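Local atomic coordinates of Glucose/sorbosone dehydrogenases (Escherichia coli K12, PDB entry 2G8S), a protein that belongs to the glucose/sorbosone dehydrogenase family of beta-propeller proteins and carries a bound calcium ion. Residues 294-299 with 322-327. Numbering follows the deposited sequence.
With EDO (1,2-ethanediol), chain F.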
ATOM      1  N   GLY A 294      10.067  -1.703  -1.669  1.00  5.29           N
ATOM      2  CA  GLY A 294      10.420  -2.742  -0.714  1.00  5.06           C
ATOM      3  C   GLY A 294      10.235  -4.128  -1.306  1.00  5.23           C
ATOM      4  O   GLY A 294       9.388  -4.329  -2.182  1.00  5.39           O
ATOM      5  N   ALA A 295      11.028  -5.081  -0.820  1.00  5.46           N
ATOM      6  CA  ALA A 295      10.879  -6.473  -1.201  1.00  6.00           C
ATOM      7  C   ALA A 295      10.811  -7.321   0.063  1.00  6.31           C
ATOM      8  O   ALA A 295      11.766  -7.373   0.859  1.00  6.89           O
ATOM      9  CB  ALA A 295      12.029  -6.905  -2.109  1.00  6.05           C
ATOM     10  N   LEU A 296       9.663  -7.963   0.267  1.00  6.27           N
ATOM     11  CA  LEU A 296       9.464  -8.804   1.445  1.00  7.30           C
ATOM     12  C   LEU A 296      10.247 -10.115   1.360  1.00  8.08           C
ATOM     13  O   LEU A 296      10.895 -10.524   2.326  1.00  9.19           O
ATOM     14  CB  LEU A 296       7.976  -9.094   1.660  1.00  6.91           C
ATOM     15  CG  LEU A 296       7.122  -7.889   2.071  1.00  6.36           C
ATOM     16  CD1 LEU A 296       5.666  -8.129   1.704  1.00  7.37           C
ATOM     17  CD2 LEU A 296       7.274  -7.605   3.562  1.00  7.68           C
ATOM     18  N   LYS A 297      10.187 -10.770   0.201  1.00  8.47           N
ATOM     19  CA  LYS A 297      10.826 -12.069   0.000  0.80  9.65           C
ATOM     20  C   LYS A 297      12.337 -11.933  -0.222  1.00  8.98           C
ATOM     21  O   LYS A 297      13.133 -12.691   0.343  1.00  9.13           O
ATOM     22  CB  LYS A 297      10.152 -12.781  -1.179  0.80  9.57           C
ATOM     23  CG  LYS A 297      10.740 -14.129  -1.588  0.80 11.40           C
ATOM     24  CD  LYS A 297       9.962 -14.696  -2.782  0.80 12.87           C
ATOM     25  CE  LYS A 297      10.417 -16.104  -3.144  0.80 17.00           C
ATOM     26  NZ  LYS A 297      11.890 -16.203  -3.334  0.80 19.30           N
ATOM     27  N   ASP A 298      12.724 -10.971  -1.058  1.00  8.77           N
ATOM     28  CA  ASP A 298      14.147 -10.718  -1.336  1.00  8.54           C
ATOM     29  C   ASP A 298      14.863  -9.999  -0.188  1.00  8.70           C
ATOM     30  O   ASP A 298      16.103  -9.917  -0.177  1.00  9.02           O
ATOM     31  CB  ASP A 298      14.326  -9.926  -2.626  1.00  8.80           C
ATOM     32  CG  ASP A 298      14.071 -10.750  -3.875  1.00  9.18           C
ATOM     33  OD1 ASP A 298      14.039 -12.003  -3.812  1.00 11.13           O
ATOM     34  OD2 ASP A 298      13.907 -10.123  -4.940  1.00  9.58           O
ATOM     35  N   LYS A 299      14.081  -9.461   0.752  1.00  8.52           N
ATOM     36  CA  LYS A 299      14.617  -8.852   1.967  0.90  8.81           C
ATOM     37  C   LYS A 299      15.561  -7.698   1.639  1.00  8.18           C
ATOM     38  O   LYS A 299      16.688  -7.624   2.131  1.00  8.50           O
ATOM     39  CB  LYS A 299      15.307  -9.908   2.851  0.90  8.61           C
ATOM     40  CG  LYS A 299      14.386 -11.048   3.297  0.90  9.25           C
ATOM     41  CD  LYS A 299      15.058 -11.986   4.298  0.90 10.63           C
ATOM     42  CE  LYS A 299      14.117 -13.112   4.658  0.90 14.03           C
ATOM     43  NZ  LYS A 299      14.724 -14.051   5.642  0.90 16.12           N
ATOM     44  N   GLY A 322      19.506  -8.495   5.704  1.00  9.94           N
ATOM     45  CA  GLY A 322      18.727  -9.723   5.844  1.00  9.62           C
ATOM     46  C   GLY A 322      17.329  -9.565   6.405  1.00  8.80           C
ATOM     47  O   GLY A 322      16.762 -10.536   6.919  1.00  9.18           O
ATOM     48  N   GLN A 323      16.757  -8.362   6.291  1.00  8.23           N
ATOM     49  CA  GLN A 323      15.430  -8.075   6.834  1.00  8.10           C
ATOM     50  C   GLN A 323      14.384  -7.928   5.739  1.00  7.62           C
ATOM     51  O   GLN A 323      14.618  -7.247   4.730  1.00  7.50           O
ATOM     52  CB  GLN A 323      15.457  -6.797   7.679  1.00  8.80           C
ATOM     53  CG  GLN A 323      16.547  -6.779   8.746  1.00  9.59           C
ATOM     54  CD  GLN A 323      16.416  -7.910   9.759  1.00 12.38           C
ATOM     55  OE1 GLN A 323      15.449  -7.969  10.529  1.00 12.65           O
ATOM     56  NE2 GLN A 323      17.390  -8.818   9.763  1.00 13.93           N
ATOM     57  N   ARG A 324      13.229  -8.555   5.952  1.00  7.33           N
ATOM     58  CA  ARG A 324      12.078  -8.352   5.066  1.00  7.29           C
ATOM     59  C   ARG A 324      11.698  -6.877   5.089  1.00  6.39           C
ATOM     60  O   ARG A 324      11.632  -6.279   6.157  1.00  6.56           O
ATOM     61  CB  ARG A 324      10.883  -9.185   5.543  1.00  7.71           C
ATOM     62  CG  ARG A 324      11.120 -10.689   5.608  1.00  8.17           C
ATOM     63  CD  ARG A 324      10.032 -11.402   6.430  1.00  9.18           C
ATOM     64  NE  ARG A 324       8.663 -11.056   6.039  1.00 10.81           N
ATOM     65  CZ  ARG A 324       8.018 -11.577   4.992  1.00 11.62           C
ATOM     66  NH1 ARG A 324       8.616 -12.466   4.204  1.00 12.90           N
ATOM     67  NH2 ARG A 324       6.773 -11.201   4.723  1.00 12.39           N
ATOM     68  N   ILE A 325      11.441  -6.288   3.921  1.00  6.21           N
ATOM     69  CA  ILE A 325      11.110  -4.865   3.858  1.00  6.08           C
ATOM     70  C   ILE A 325       9.618  -4.666   3.601  1.00  6.05           C
ATOM     71  O   ILE A 325       9.083  -5.153   2.603  1.00  6.39           O
ATOM     72  CB  ILE A 325      11.944  -4.121   2.793  1.00  6.39           C
ATOM     73  CG1 ILE A 325      13.450  -4.324   3.023  1.00  6.06           C
ATOM     74  CG2 ILE A 325      11.566  -2.642   2.759  1.00  5.78           C
ATOM     75  CD1 ILE A 325      13.953  -3.874   4.408  1.00  7.02           C
ATOM     76  N   ARG A 326       8.973  -3.922   4.497  1.00  6.42           N
ATOM     77  CA  ARG A 326       7.533  -3.701   4.440  1.00  6.67           C
ATOM     78  C   ARG A 326       7.143  -2.368   3.790  1.00  6.75           C
ATOM     79  O   ARG A 326       6.222  -2.328   2.968  1.00  6.94           O
ATOM     80  CB  ARG A 326       6.935  -3.809   5.855  1.00  7.16           C
ATOM     81  CG  ARG A 326       5.511  -3.261   6.030  1.00  8.09           C
ATOM     82  CD  ARG A 326       4.477  -3.879   5.072  1.00 10.96           C
ATOM     83  NE  ARG A 326       4.261  -5.293   5.334  1.00 13.10           N
ATOM     84  CZ  ARG A 326       3.614  -6.111   4.503  1.00 14.24           C
ATOM     85  NH1 ARG A 326       3.152  -5.667   3.342  1.00 13.48           N
ATOM     86  NH2 ARG A 326       3.457  -7.380   4.827  1.00 16.03           N
ATOM     87  N   ASP A 327       7.808  -1.277   4.164  1.00  7.11           N
ATOM     88  CA  ASP A 327       7.398   0.041   3.656  1.00  6.98           C
ATOM     89  C   ASP A 327       8.618   0.893   3.385  1.00  7.17           C
ATOM     90  O   ASP A 327       9.663   0.725   4.023  1.00  6.65           O
ATOM     91  CB  ASP A 327       6.441   0.770   4.628  1.00  7.62           C
ATOM     92  CG  ASP A 327       5.500   1.751   3.914  1.00  7.61           C
ATOM     93  OD1 ASP A 327       5.542   1.871   2.666  1.00  8.31           O
ATOM     94  OD2 ASP A 327       4.692   2.400   4.612  1.00 10.86           O
TER
HETATM   95  C1  EDO F3006       2.399  -1.342   3.132  1.00 15.77           C
HETATM   96  O1  EDO F3006       3.611  -0.687   3.495  1.00 15.18           O
HETATM   97  C2  EDO F3006       2.521  -1.984   1.756  1.00 15.13           C
HETATM   98  O2  EDO F3006       3.608  -2.920   1.788  1.00 16.32           O
HETATM   99  O   HOH W   1      14.466 -11.991   7.927  1.00 16.03           O
HETATM  100  O   HOH W   2      17.582 -13.291   6.591  1.00 25.41           O
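Gly-322 O meets the extended side chain of Lys-299, whose CD, in one of its two conformers, lies 3.4 Å away; in that conformer two waters each bridge the carbonyl to Lys-299 NZ. One residue on, Gln-323 O lies 3.2 Å from Lys-299 CA. Arg-324 lays its CG against Leu-296 O at 3.3 Å. Its chain, bent at chi3 (50°), carries the guanidinium back over Leu-296, whose CB sits 3.7 Å above one face, near the rim; NH2 of the same group forms a salt bridge with Asp-341. Ile-325 supplies the one hydrogen bond between the segments, from its N to Ala-295 O (3.3 Å). The contact exemplifies how propeller blades adjoin: the end of strand 290-295 and the turn after it pack on the start of strand 325-330 and the loop leading into it. N-terminal strand 8-17 closes this last sheet, velcro-fashion, with 325-330 at its opposite edge. Ile-325 CG2 rests on Gly-294 CA at 3.7 Å, while Leu-296 CD2 presses on Ile-325 O, whose hydrogen bond is with Ser-274 OG. Arg-326 brings its guanidinium over the Leu-296 methyls, CD2 lying 3.9 Å above the plane. At the edge of that group, Arg-326 NH1 donates to O2 of 1,2-ethanediol.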